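Long-range contacts in histidine--tRNA ligase (Staphylococcus aureus, PDB 1QE0), which catalyses the ATP-dependent attachment of L-histidine to tRNA(His), releasing AMP and diphosphate, and works as a class II homodimer: residues A[125-130]-A[306-311]; A[80-85]-A[104-109]; A[330-335]-A[382-387]; A[394-399]-A[407-412]. All blocks are in the same frame, centred on the assembly; numbering follows the deposited sequence.

Interaction 1: A[125-130]-A[306-311]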
loop_
_atom_site.group_PDB
_atom_site.type_symbol
_atom_site.label_atom_id
_atom_site.label_comp_id
_atom_site.label_asym_id
_atom_site.label_seq_id
_atom_site.Cartn_x
_atom_site.Cartn_y
_atom_site.Cartn_z
ATOM N N ASN A 125 -8.638 0.107 -7.190
ATOM C CA ASN A 125 -7.374 0.537 -6.620
ATOM C C ASN A 125 -6.324 0.946 -7.622
ATOM O O ASN A 125 -5.617 0.083 -8.144
ATOM C CB ASN A 125 -6.790 -0.583 -5.756
ATOM C CG ASN A 125 -7.135 -0.450 -4.281
ATOM O OD1 ASN A 125 -8.269 -0.151 -3.897
ATOM N ND2 ASN A 125 -6.153 -0.702 -3.447
ATOM N N GLN A 126 -6.149 2.248 -7.824
ATOM C CA GLN A 126 -5.132 2.717 -8.759
ATOM C C GLN A 126 -3.838 3.163 -8.074
ATOM O O GLN A 126 -3.834 3.650 -6.929
ATOM C CB GLN A 126 -5.673 3.809 -9.712
ATOM C CG GLN A 126 -5.638 5.250 -9.200
ATOM C CD GLN A 126 -5.968 6.305 -10.280
ATOM O OE1 GLN A 126 -5.726 7.511 -10.082
ATOM N NE2 GLN A 126 -6.513 5.857 -11.421
ATOM N N PHE A 127 -2.738 2.910 -8.768
ATOM C CA PHE A 127 -1.388 3.254 -8.327
ATOM C C PHE A 127 -0.906 4.264 -9.359
ATOM O O PHE A 127 -1.308 4.177 -10.510
ATOM C CB PHE A 127 -0.511 1.990 -8.376
ATOM C CG PHE A 127 0.958 2.246 -8.134
ATOM C CD1 PHE A 127 1.518 2.062 -6.864
ATOM C CD2 PHE A 127 1.787 2.662 -9.175
ATOM C CE1 PHE A 127 2.878 2.298 -6.643
ATOM C CE2 PHE A 127 3.149 2.897 -8.965
ATOM C CZ PHE A 127 3.688 2.714 -7.701
ATOM N N GLY A 128 -0.083 5.229 -8.965
ATOM C CA GLY A 128 0.418 6.213 -9.921
ATOM C C GLY A 128 1.630 7.026 -9.455
ATOM O O GLY A 128 1.971 7.015 -8.255
ATOM N N VAL A 129 2.340 7.654 -10.391
ATOM C CA VAL A 129 3.472 8.510 -10.043
ATOM C C VAL A 129 3.293 9.852 -10.715
ATOM O O VAL A 129 2.605 9.958 -11.717
ATOM C CB VAL A 129 4.841 7.966 -10.461
ATOM C CG1 VAL A 129 4.879 6.506 -10.281
ATOM C CG2 VAL A 129 5.230 8.432 -11.871
ATOM N N GLU A 130 3.925 10.873 -10.156
ATOM C CA GLU A 130 3.865 12.231 -10.686
ATOM C C GLU A 130 5.211 12.857 -10.443
ATOM O O GLU A 130 5.699 12.838 -9.319
ATOM C CB GLU A 130 2.875 13.094 -9.915
ATOM C CG GLU A 130 1.446 12.689 -9.983
ATOM C CD GLU A 130 0.867 12.945 -11.330
ATOM O OE1 GLU A 130 -0.091 12.224 -11.700
ATOM O OE2 GLU A 130 1.377 13.864 -12.011
ATOM N N PHE A 306 1.621 8.945 -14.595
ATOM C CA PHE A 306 0.862 7.876 -15.183
ATOM C C PHE A 306 0.068 7.275 -14.047
ATOM O O PHE A 306 0.251 7.691 -12.897
ATOM C CB PHE A 306 1.773 6.831 -15.845
ATOM C CG PHE A 306 2.732 6.116 -14.909
ATOM C CD1 PHE A 306 2.326 5.026 -14.174
ATOM C CD2 PHE A 306 4.056 6.459 -14.864
ATOM C CE1 PHE A 306 3.226 4.295 -13.421
ATOM C CE2 PHE A 306 4.965 5.734 -14.116
ATOM C CZ PHE A 306 4.558 4.662 -13.403
ATOM N N ALA A 307 -0.851 6.362 -14.363
ATOM C CA ALA A 307 -1.676 5.680 -13.366
ATOM C C ALA A 307 -1.807 4.289 -13.881
ATOM O O ALA A 307 -1.826 4.083 -15.074
ATOM C CB ALA A 307 -3.014 6.302 -13.245
ATOM N N LEU A 308 -2.110 3.373 -12.989
ATOM C CA LEU A 308 -2.142 1.980 -13.324
ATOM C C LEU A 308 -3.069 1.348 -12.318
ATOM O O LEU A 308 -3.199 1.851 -11.201
ATOM C CB LEU A 308 -0.697 1.518 -13.162
ATOM C CG LEU A 308 -0.050 0.220 -12.694
ATOM C CD1 LEU A 308 1.419 0.490 -12.731
ATOM C CD2 LEU A 308 -0.426 -0.205 -11.291
ATOM N N SER A 309 -3.768 0.295 -12.725
ATOM C CA SER A 309 -4.711 -0.408 -11.851
ATOM C C SER A 309 -4.102 -1.687 -11.362
ATOM O O SER A 309 -3.624 -2.482 -12.180
ATOM C CB SER A 309 -5.985 -0.745 -12.625
ATOM O OG SER A 309 -6.763 -1.721 -11.958
ATOM N N ILE A 310 -4.163 -1.914 -10.053
ATOM C CA ILE A 310 -3.610 -3.145 -9.488
ATOM C C ILE A 310 -4.493 -4.329 -9.892
ATOM O O ILE A 310 -4.012 -5.440 -10.196
ATOM C CB ILE A 310 -3.484 -3.080 -7.964
ATOM C CG1 ILE A 310 -2.509 -1.960 -7.562
ATOM C CG2 ILE A 310 -2.978 -4.431 -7.427
ATOM C CD1 ILE A 310 -1.093 -2.252 -7.941
ATOM N N GLU A 311 -5.782 -4.065 -10.004
ATOM C CA GLU A 311 -6.660 -5.131 -10.414
ATOM C C GLU A 311 -6.276 -5.660 -11.773
ATOM O O GLU A 311 -6.037 -6.858 -11.920
ATOM C CB GLU A 311 -8.095 -4.690 -10.355
ATOM C CG GLU A 311 -8.554 -4.620 -8.913
ATOM C CD GLU A 311 -9.044 -3.256 -8.512
ATOM O OE1 GLU A 311 -9.978 -3.192 -7.692
ATOM O OE2 GLU A 311 -8.510 -2.257 -9.021
#
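Strands 125-130 and 306-309 run antiparallel, with axes 4.4 Å apart at their closest and N-to-C directions at 155°, and their ladder pairs Phe-127 with Leu-308 and Val-129 with Phe-306 as hydrogen-bonded pairs. Phe-127 N to Leu-308 O is the straighter bond of the first pair, at 2.7 Å. The side chains of both pairs fall on one face. There Phe-127 and Leu-308 lie side by side, Leu-308 CD2 resting 3.6 Å from Phe-127 CB. Val-129 crosses Phe-306 obliquely: Phe-306 CG takes the crowded position between backbone N and carbonyl carbon (chi1 62°), bringing Phe-306 CE2 to 3.5 Å from Val-129 CG2. These apolar residues suit a face covered by Met-146 and Ile-150 of helix 137-153 and by Leu-26 of helix 13-33. On the reverse face Gly-128, with no side chain, leaves the strand bare next to Phe-306 O, while Gln-126 extends its amide, whose OE1 accepts from Gly-81 N. Ile-310 N, at the start of helix 310-319, adds one more backbone bond, to Asn-125 O at 3.1 Å. Glu-311, bent at chi2 (122°), folds its carboxylate back so that OE2 takes Asn-125 N at 3.0 Å, approached from above the carboxylate plane. Ser-309 caps the helix through OG to Arg-312 N. A strand running straight into a helix with Glu-311 and Arg-312 in its first turn, beside the second strand of an antiparallel hairpin, is consistent with motif 3 packed on motif 2 in the class II synthetase catalytic fold.

Interaction 2: A[80-85]-A[104-109]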
loop_
_atom_site.group_PDB
_atom_site.type_symbol
_atom_site.label_atom_id
_atom_site.label_comp_id
_atom_site.label_asym_id
_atom_site.label_seq_id
_atom_site.Cartn_x
_atom_site.Cartn_y
_atom_site.Cartn_z
ATOM N N GLU A 80 -9.810 9.787 -8.824
ATOM C CA GLU A 80 -8.429 9.562 -9.280
ATOM C C GLU A 80 -7.449 10.343 -8.413
ATOM O O GLU A 80 -7.817 11.382 -7.866
ATOM C CB GLU A 80 -8.278 9.980 -10.736
ATOM C CG GLU A 80 -8.689 11.380 -11.030
ATOM C CD GLU A 80 -7.611 12.391 -10.777
ATOM O OE1 GLU A 80 -6.665 12.500 -11.581
ATOM O OE2 GLU A 80 -7.737 13.122 -9.785
ATOM N N GLY A 81 -6.188 9.921 -8.371
ATOM C CA GLY A 81 -5.231 10.593 -7.514
ATOM C C GLY A 81 -4.398 11.772 -7.997
ATOM O O GLY A 81 -3.600 12.309 -7.223
ATOM N N THR A 82 -4.555 12.230 -9.229
ATOM C CA THR A 82 -3.724 13.333 -9.681
ATOM C C THR A 82 -4.079 14.699 -9.100
ATOM O O THR A 82 -3.211 15.425 -8.629
ATOM C CB THR A 82 -3.730 13.408 -11.168
ATOM O OG1 THR A 82 -3.635 12.082 -11.686
ATOM C CG2 THR A 82 -2.557 14.235 -11.645
ATOM N N ALA A 83 -5.357 15.039 -9.122
ATOM C CA ALA A 83 -5.822 16.306 -8.605
ATOM C C ALA A 83 -5.483 16.452 -7.147
ATOM O O ALA A 83 -5.187 17.549 -6.693
ATOM C CB ALA A 83 -7.283 16.416 -8.790
ATOM N N ALA A 84 -5.579 15.355 -6.398
ATOM C CA ALA A 84 -5.248 15.381 -4.967
ATOM C C ALA A 84 -3.740 15.495 -4.766
ATOM O O ALA A 84 -3.294 16.184 -3.862
ATOM C CB ALA A 84 -5.776 14.191 -4.280
ATOM N N VAL A 85 -2.938 14.845 -5.604
ATOM C CA VAL A 85 -1.503 15.021 -5.445
ATOM C C VAL A 85 -1.228 16.504 -5.737
ATOM O O VAL A 85 -0.477 17.143 -5.020
ATOM C CB VAL A 85 -0.668 14.104 -6.377
ATOM C CG1 VAL A 85 0.805 14.519 -6.365
ATOM C CG2 VAL A 85 -0.743 12.680 -5.896
ATOM N N LEU A 104 6.710 12.010 -6.734
ATOM C CA LEU A 104 5.787 11.375 -5.782
ATOM C C LEU A 104 4.965 10.216 -6.373
ATOM O O LEU A 104 4.641 10.231 -7.567
ATOM C CB LEU A 104 4.770 12.419 -5.327
ATOM C CG LEU A 104 5.083 13.697 -4.548
ATOM C CD1 LEU A 104 3.851 14.612 -4.596
ATOM C CD2 LEU A 104 5.464 13.396 -3.130
ATOM N N TYR A 105 4.570 9.260 -5.536
ATOM C CA TYR A 105 3.741 8.148 -5.985
ATOM C C TYR A 105 2.660 7.848 -4.975
ATOM O O TYR A 105 2.749 8.256 -3.808
ATOM C CB TYR A 105 4.560 6.883 -6.261
ATOM C CG TYR A 105 4.889 5.988 -5.082
ATOM C CD1 TYR A 105 4.033 4.979 -4.667
ATOM C CD2 TYR A 105 6.097 6.113 -4.435
ATOM C CE1 TYR A 105 4.387 4.124 -3.644
ATOM C CE2 TYR A 105 6.459 5.271 -3.405
ATOM C CZ TYR A 105 5.617 4.285 -3.015
ATOM O OH TYR A 105 6.048 3.466 -1.993
ATOM N N TYR A 106 1.608 7.173 -5.428
ATOM C CA TYR A 106 0.505 6.833 -4.543
ATOM C C TYR A 106 -0.026 5.479 -4.906
ATOM O O TYR A 106 0.390 4.900 -5.897
ATOM C CB TYR A 106 -0.589 7.885 -4.617
ATOM C CG TYR A 106 -1.175 8.074 -5.969
ATOM C CD1 TYR A 106 -0.835 9.180 -6.744
ATOM C CD2 TYR A 106 -2.053 7.138 -6.498
ATOM C CE1 TYR A 106 -1.353 9.342 -8.021
ATOM C CE2 TYR A 106 -2.581 7.287 -7.777
ATOM C CZ TYR A 106 -2.226 8.382 -8.533
ATOM O OH TYR A 106 -2.726 8.492 -9.806
ATOM N N ASN A 107 -0.933 4.969 -4.093
ATOM C CA ASN A 107 -1.534 3.656 -4.323
ATOM C C ASN A 107 -2.709 3.517 -3.341
ATOM O O ASN A 107 -2.490 3.468 -2.133
ATOM C CB ASN A 107 -0.482 2.572 -4.041
ATOM C CG ASN A 107 -0.969 1.157 -4.362
ATOM O OD1 ASN A 107 -2.157 0.882 -4.478
ATOM N ND2 ASN A 107 -0.032 0.253 -4.499
ATOM N N GLY A 108 -3.942 3.510 -3.838
ATOM C CA GLY A 108 -5.073 3.367 -2.945
ATOM C C GLY A 108 -6.357 3.280 -3.722
ATOM O O GLY A 108 -6.349 3.351 -4.942
ATOM N N PRO A 109 -7.489 3.084 -3.058
ATOM C CA PRO A 109 -8.775 2.995 -3.746
ATOM C C PRO A 109 -9.290 4.311 -4.275
ATOM O O PRO A 109 -9.244 5.328 -3.570
ATOM C CB PRO A 109 -9.701 2.477 -2.653
ATOM C CG PRO A 109 -9.091 3.035 -1.425
ATOM C CD PRO A 109 -7.641 2.710 -1.650
#
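Two kinds of packing join the start of helix 82-91 to strand 104-109, and a set of polar bonds within 80-85 shapes the helix end that does the packing. The first kind is CH-pi: Gly-81 CA sits over one face of the Tyr-106 ring, 4.2 Å from its centroid and 26° off the ring normal. Glycine suits this place because only its bare backbone lies against the phenol. The Tyr-106 side chain reaches across with CG in the crowded position between backbone N and carbonyl carbon (chi1 60°). The second kind is apolar. Branched Val-85 meets both Leu-104 and Tyr-106: Val-85 CG2 lies obliquely to the ring, 3.6 Å from Tyr-106 CD1, and Val-85 CG1 passes Leu-104 in the opposite direction, 3.5 Å from Leu-104 CD1. Among the polar bonds, Glu-80 OE2 accepts Ala-83 N through its syn lone pair at 3.1 Å, and OE1 takes a weak bond from Thr-82 N, so the carboxylate caps N-H groups of the first turn and would suit the positive end of the helix dipole. The contact lies where helix 82-91 covers strand 102-111, with strand 123-132 alongside it, helix 46-49 touching Glu-80 and Ala-83, and Pro-13 of the second subunit packing on Leu-104.

Interaction 3: A[330-335]-A[382-387]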
loop_
_atom_site.group_PDB
_atom_site.type_symbol
_atom_site.label_atom_id
_atom_site.label_comp_id
_atom_site.label_asym_id
_atom_site.label_seq_id
_atom_site.Cartn_x
_atom_site.Cartn_y
_atom_site.Cartn_z
ATOM N N LEU A 330 2.358 -22.029 6.881
ATOM C CA LEU A 330 2.706 -22.016 8.290
ATOM C C LEU A 330 3.966 -22.868 8.421
ATOM O O LEU A 330 4.060 -23.919 7.808
ATOM C CB LEU A 330 1.588 -22.677 9.090
ATOM C CG LEU A 330 1.282 -22.229 10.512
ATOM C CD1 LEU A 330 0.918 -20.759 10.520
ATOM C CD2 LEU A 330 0.122 -23.016 11.043
ATOM N N ASP A 331 4.936 -22.431 9.205
ATOM C CA ASP A 331 6.154 -23.217 9.410
ATOM C C ASP A 331 5.983 -24.434 10.303
ATOM O O ASP A 331 6.572 -25.444 10.041
ATOM C CB ASP A 331 7.243 -22.391 10.066
ATOM C CG ASP A 331 8.111 -21.717 9.091
ATOM O OD1 ASP A 331 7.883 -20.509 8.863
ATOM O OD2 ASP A 331 9.036 -22.392 8.575
ATOM N N LEU A 332 5.180 -24.339 11.356
ATOM C CA LEU A 332 5.039 -25.434 12.292
ATOM C C LEU A 332 3.669 -25.487 12.885
ATOM O O LEU A 332 3.215 -24.477 13.422
ATOM C CB LEU A 332 5.975 -25.190 13.466
ATOM C CG LEU A 332 6.524 -26.355 14.293
ATOM C CD1 LEU A 332 6.808 -25.854 15.692
ATOM C CD2 LEU A 332 5.576 -27.546 14.334
ATOM N N PHE A 333 3.004 -26.639 12.800
ATOM C CA PHE A 333 1.713 -26.764 13.449
ATOM C C PHE A 333 1.890 -27.719 14.638
ATOM O O PHE A 333 2.502 -28.799 14.501
ATOM C CB PHE A 333 0.615 -27.213 12.507
ATOM C CG PHE A 333 -0.769 -27.090 13.109
ATOM C CD1 PHE A 333 -1.488 -25.930 12.961
ATOM C CD2 PHE A 333 -1.343 -28.143 13.822
ATOM C CE1 PHE A 333 -2.749 -25.813 13.503
ATOM C CE2 PHE A 333 -2.620 -28.028 14.373
ATOM C CZ PHE A 333 -3.326 -26.864 14.213
ATOM N N ILE A 334 1.458 -27.262 15.815
ATOM C CA ILE A 334 1.582 -28.026 17.054
ATOM C C ILE A 334 0.325 -28.824 17.398
ATOM O O ILE A 334 -0.758 -28.245 17.586
ATOM C CB ILE A 334 1.952 -27.084 18.209
ATOM C CG1 ILE A 334 3.306 -26.430 17.914
ATOM C CG2 ILE A 334 2.028 -27.822 19.507
ATOM C CD1 ILE A 334 3.633 -25.302 18.839
ATOM N N VAL A 335 0.493 -30.155 17.403
ATOM C CA VAL A 335 -0.541 -31.137 17.715
ATOM C C VAL A 335 -0.264 -31.556 19.139
ATOM O O VAL A 335 0.838 -32.026 19.425
ATOM C CB VAL A 335 -0.372 -32.372 16.857
ATOM C CG1 VAL A 335 -1.373 -33.451 17.284
ATOM C CG2 VAL A 335 -0.508 -32.007 15.389
ATOM N N PHE A 382 5.943 -28.271 8.619
ATOM C CA PHE A 382 6.281 -29.309 9.587
ATOM C C PHE A 382 5.200 -29.453 10.604
ATOM O O PHE A 382 4.332 -28.592 10.707
ATOM C CB PHE A 382 7.571 -28.982 10.302
ATOM C CG PHE A 382 8.702 -28.815 9.384
ATOM C CD1 PHE A 382 9.575 -29.853 9.163
ATOM C CD2 PHE A 382 8.840 -27.650 8.664
ATOM C CE1 PHE A 382 10.579 -29.730 8.216
ATOM C CE2 PHE A 382 9.827 -27.518 7.724
ATOM C CZ PHE A 382 10.702 -28.564 7.496
ATOM N N THR A 383 5.298 -30.511 11.400
ATOM C CA THR A 383 4.326 -30.809 12.428
ATOM C C THR A 383 5.027 -31.452 13.612
ATOM O O THR A 383 6.171 -31.894 13.509
ATOM C CB THR A 383 3.257 -31.747 11.854
ATOM O OG1 THR A 383 2.160 -30.978 11.357
ATOM C CG2 THR A 383 2.751 -32.725 12.856
ATOM N N ILE A 384 4.394 -31.350 14.776
ATOM C CA ILE A 384 4.881 -31.994 15.994
ATOM C C ILE A 384 3.649 -32.360 16.835
ATOM O O ILE A 384 2.615 -31.663 16.767
ATOM C CB ILE A 384 5.851 -31.134 16.834
ATOM C CG1 ILE A 384 5.178 -29.883 17.317
ATOM C CG2 ILE A 384 7.108 -30.831 16.093
ATOM C CD1 ILE A 384 6.035 -29.168 18.300
ATOM N N VAL A 385 3.724 -33.506 17.528
ATOM C CA VAL A 385 2.637 -33.993 18.389
ATOM C C VAL A 385 3.214 -34.052 19.782
ATOM O O VAL A 385 4.065 -34.899 20.038
ATOM C CB VAL A 385 2.195 -35.415 18.015
ATOM C CG1 VAL A 385 1.056 -35.878 18.948
ATOM C CG2 VAL A 385 1.755 -35.487 16.535
ATOM N N ILE A 386 2.848 -33.095 20.637
ATOM C CA ILE A 386 3.354 -33.044 22.005
ATOM C C ILE A 386 2.362 -33.748 22.890
ATOM O O ILE A 386 1.179 -33.419 22.891
ATOM C CB ILE A 386 3.510 -31.611 22.541
ATOM C CG1 ILE A 386 4.365 -30.759 21.615
ATOM C CG2 ILE A 386 4.207 -31.637 23.881
ATOM C CD1 ILE A 386 4.432 -29.334 22.048
ATOM N N GLY A 387 2.864 -34.727 23.624
ATOM C CA GLY A 387 2.052 -35.506 24.537
ATOM C C GLY A 387 2.877 -35.614 25.796
ATOM O O GLY A 387 4.026 -35.203 25.797
#
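Side chains of the parallel strands 332-335 and 382-386 alternate between two faces. On the face of Leu-332, Ile-334, Phe-382 and Ile-384, Ile-384 holds CG1 in the crowded position between backbone N and carbonyl carbon (chi1 62°), which leans it toward the neighbouring strand. Leu-332 crosses it at about a right angle, CD2 lying 3.8 Å from Ile-384 CG1, whereas Ile-334 runs beside it in the same direction, with its CG1 3.9 Å from Ile-384 CD1. Phe-382 turns a ring edge to the backbone, CD2 meeting Asp-331 O in the ring plane at 3.5 Å. On the other face Val-335 and Val-385 stand side by side, Val-335 CB 3.8 Å from Val-385 CG2. Beta-branched Ile and Val favour the extended backbone. Val-335 N to Ile-384 O (2.7 Å) and Ile-384 N to Phe-333 O (3.2 Å) join the strands. In the mixed sheet of the anticodon-binding domain, 332-336 is flanked further out by 359-361, and 382-386 is bordered on its other side by antiparallel 396-400. Helix 338-353 covers the Ile-334 face, with Leu-348 on Ile-334 and Ile-386, and helix 368-377 covers the Phe-333 and Val-335 face.

Interaction 4: A[394-399]-A[407-412]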
loop_
_atom_site.group_PDB
_atom_site.type_symbol
_atom_site.label_atom_id
_atom_site.label_comp_id
_atom_site.label_asym_id
_atom_site.label_seq_id
_atom_site.Cartn_x
_atom_site.Cartn_y
_atom_site.Cartn_z
ATOM N N ASN A 394 11.788 -35.054 26.968
ATOM C CA ASN A 394 12.286 -33.801 26.394
ATOM C C ASN A 394 12.824 -34.092 24.994
ATOM O O ASN A 394 13.978 -33.814 24.678
ATOM C CB ASN A 394 13.372 -33.157 27.257
ATOM C CG ASN A 394 13.932 -31.845 26.652
ATOM O OD1 ASN A 394 13.210 -31.054 26.041
ATOM N ND2 ASN A 394 15.223 -31.631 26.818
ATOM N N LYS A 395 11.980 -34.651 24.141
ATOM C CA LYS A 395 12.393 -34.966 22.790
ATOM C C LYS A 395 11.158 -35.269 21.968
ATOM O O LYS A 395 10.271 -35.992 22.428
ATOM C CB LYS A 395 13.312 -36.180 22.796
ATOM C CG LYS A 395 12.632 -37.398 23.354
ATOM C CD LYS A 395 12.469 -38.465 22.306
ATOM C CE LYS A 395 13.707 -39.344 22.217
ATOM N NZ LYS A 395 14.920 -38.594 21.892
ATOM N N ILE A 396 11.075 -34.658 20.785
ATOM C CA ILE A 396 9.958 -34.876 19.861
ATOM C C ILE A 396 10.485 -35.171 18.469
ATOM O O ILE A 396 11.654 -34.936 18.156
ATOM C CB ILE A 396 8.964 -33.662 19.736
ATOM C CG1 ILE A 396 9.672 -32.323 19.907
ATOM C CG2 ILE A 396 7.804 -33.810 20.659
ATOM C CD1 ILE A 396 10.549 -31.955 18.727
ATOM N N ASP A 397 9.614 -35.750 17.663
ATOM C CA ASP A 397 9.934 -36.059 16.297
ATOM C C ASP A 397 9.272 -34.960 15.492
ATOM O O ASP A 397 8.072 -34.721 15.617
ATOM C CB ASP A 397 9.362 -37.432 15.904
ATOM C CG ASP A 397 10.232 -38.593 16.373
ATOM O OD1 ASP A 397 10.668 -39.421 15.529
ATOM O OD2 ASP A 397 10.497 -38.666 17.590
ATOM N N VAL A 398 10.085 -34.223 14.762
ATOM C CA VAL A 398 9.618 -33.152 13.902
ATOM C C VAL A 398 9.430 -33.728 12.487
ATOM O O VAL A 398 10.405 -33.947 11.759
ATOM C CB VAL A 398 10.643 -32.028 13.879
ATOM C CG1 VAL A 398 10.094 -30.836 13.106
ATOM C CG2 VAL A 398 11.018 -31.642 15.300
ATOM N N LYS A 399 8.184 -34.011 12.117
ATOM C CA LYS A 399 7.893 -34.599 10.818
ATOM C C LYS A 399 7.739 -33.586 9.703
ATOM O O LYS A 399 6.874 -32.711 9.786
ATOM C CB LYS A 399 6.612 -35.441 10.884
ATOM C CG LYS A 399 6.179 -36.024 9.531
ATOM C CD LYS A 399 4.752 -36.594 9.559
ATOM C CE LYS A 399 4.242 -37.077 8.169
ATOM N NZ LYS A 399 4.899 -38.332 7.622
ATOM N N GLU A 407 12.306 -36.121 12.269
ATOM C CA GLU A 407 13.632 -35.844 12.803
ATOM C C GLU A 407 13.419 -35.695 14.275
ATOM O O GLU A 407 12.541 -34.965 14.681
ATOM C CB GLU A 407 14.243 -34.585 12.219
ATOM C CG GLU A 407 14.818 -34.874 10.873
ATOM C CD GLU A 407 16.289 -34.564 10.718
ATOM O OE1 GLU A 407 16.613 -33.372 10.609
ATOM O OE2 GLU A 407 17.118 -35.490 10.620
ATOM N N THR A 408 14.158 -36.456 15.074
ATOM C CA THR A 408 14.021 -36.414 16.527
ATOM C C THR A 408 14.985 -35.405 17.141
ATOM O O THR A 408 16.196 -35.484 16.908
ATOM C CB THR A 408 14.331 -37.773 17.126
ATOM O OG1 THR A 408 13.680 -38.784 16.363
ATOM C CG2 THR A 408 13.823 -37.842 18.540
ATOM N N ILE A 409 14.458 -34.449 17.906
ATOM C CA ILE A 409 15.308 -33.451 18.555
ATOM C C ILE A 409 14.779 -33.287 19.964
ATOM O O ILE A 409 13.712 -33.826 20.274
ATOM C CB ILE A 409 15.263 -32.080 17.843
ATOM C CG1 ILE A 409 13.863 -31.482 17.924
ATOM C CG2 ILE A 409 15.720 -32.211 16.401
ATOM C CD1 ILE A 409 13.829 -30.035 17.531
ATOM N N GLU A 410 15.536 -32.617 20.835
ATOM C CA GLU A 410 15.060 -32.378 22.201
ATOM C C GLU A 410 14.017 -31.221 22.157
ATOM O O GLU A 410 14.123 -30.319 21.312
ATOM C CB GLU A 410 16.222 -32.062 23.153
ATOM C CG GLU A 410 16.861 -30.711 22.951
ATOM C CD GLU A 410 17.986 -30.414 23.953
ATOM O OE1 GLU A 410 17.671 -30.149 25.143
ATOM O OE2 GLU A 410 19.183 -30.425 23.530
ATOM N N LEU A 411 13.051 -31.239 23.068
ATOM C CA LEU A 411 12.014 -30.214 23.071
ATOM C C LEU A 411 12.597 -28.827 23.158
ATOM O O LEU A 411 12.132 -27.943 22.436
ATOM C CB LEU A 411 10.955 -30.486 24.127
ATOM C CG LEU A 411 9.615 -30.916 23.546
ATOM C CD1 LEU A 411 8.896 -31.747 24.534
ATOM C CD2 LEU A 411 8.792 -29.727 23.217
ATOM N N ASP A 412 13.626 -28.631 23.971
ATOM C CA ASP A 412 14.260 -27.319 24.053
ATOM C C ASP A 412 14.710 -26.787 22.702
ATOM O O ASP A 412 14.527 -25.588 22.390
ATOM C CB ASP A 412 15.500 -27.357 24.944
ATOM C CG ASP A 412 15.146 -27.365 26.414
ATOM O OD1 ASP A 412 15.176 -28.426 27.044
ATOM O OD2 ASP A 412 14.823 -26.309 26.950
#
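Asn-394 ND2 is gripped twice, by Asp-412 OD1 at 3.2 Å and by Glu-410 OE1 at 3.3 Å, although both bonds are weak. They close the base of a beta hairpin, strands 396-400 and 406-409, at the edge of the anticodon-binding domain sheet. Asn-394 holds CG anti to its backbone N (chi1 179°), so its amide reaches the 410-412 end of the partner segment. OD1 of the same amide accepts Asp-412 N on a lone pair, in the carbonyl plane, at 3.2 Å. Asparagine suits this spot doubly, offering donor and acceptor on one group and tolerating the positive phi (56°) of the first residue after helix 388-393. Two nearby carboxylates would favour the N-H side of the amide facing them. Along the hairpin, Ile-396 N to Ile-409 O and Ile-409 N to Ile-396 O form a reciprocal pair of 2.8 and 2.9 Å. The polar face has Asp-397 and Thr-408 side by side, with a weak bond from Thr-408 OG1 to Asp-397 OD1. The other face is largely apolar: Ile-396, Val-398 and Ile-409 pack toward helix 413-419, where Leu-414 touches both isoleucines, while Glu-407 leads away to Tyr-417 OH. Leu-411 crosses Ile-396 at about a right angle, while Ile-409 lies beside it, pointing the same way, with Ile-396 CD1 3.4 Å from Ile-409 CG1.

Overall arrangement
The four contacts fall into two groups, one in each domain. Interactions 2 and 1, with centres about 8 Å apart, belong to the catalytic domain and share its mixed sheet, where strand 102-111 pairs with 123-132, which in turn pairs with 302-309. Interactions 3 and 4, centres about 11 Å apart, share the five-stranded sheet of the anticodon-binding domain through the neighbouring strands 382-386 and 396-400. Along the chain they follow in the order 2, 1, 3, 4. Between the groups the centres of interactions 1 and 3 stand about 42 Å apart, consistent with one chain carrying a catalytic domain and a separate domain that probably reads the anticodon.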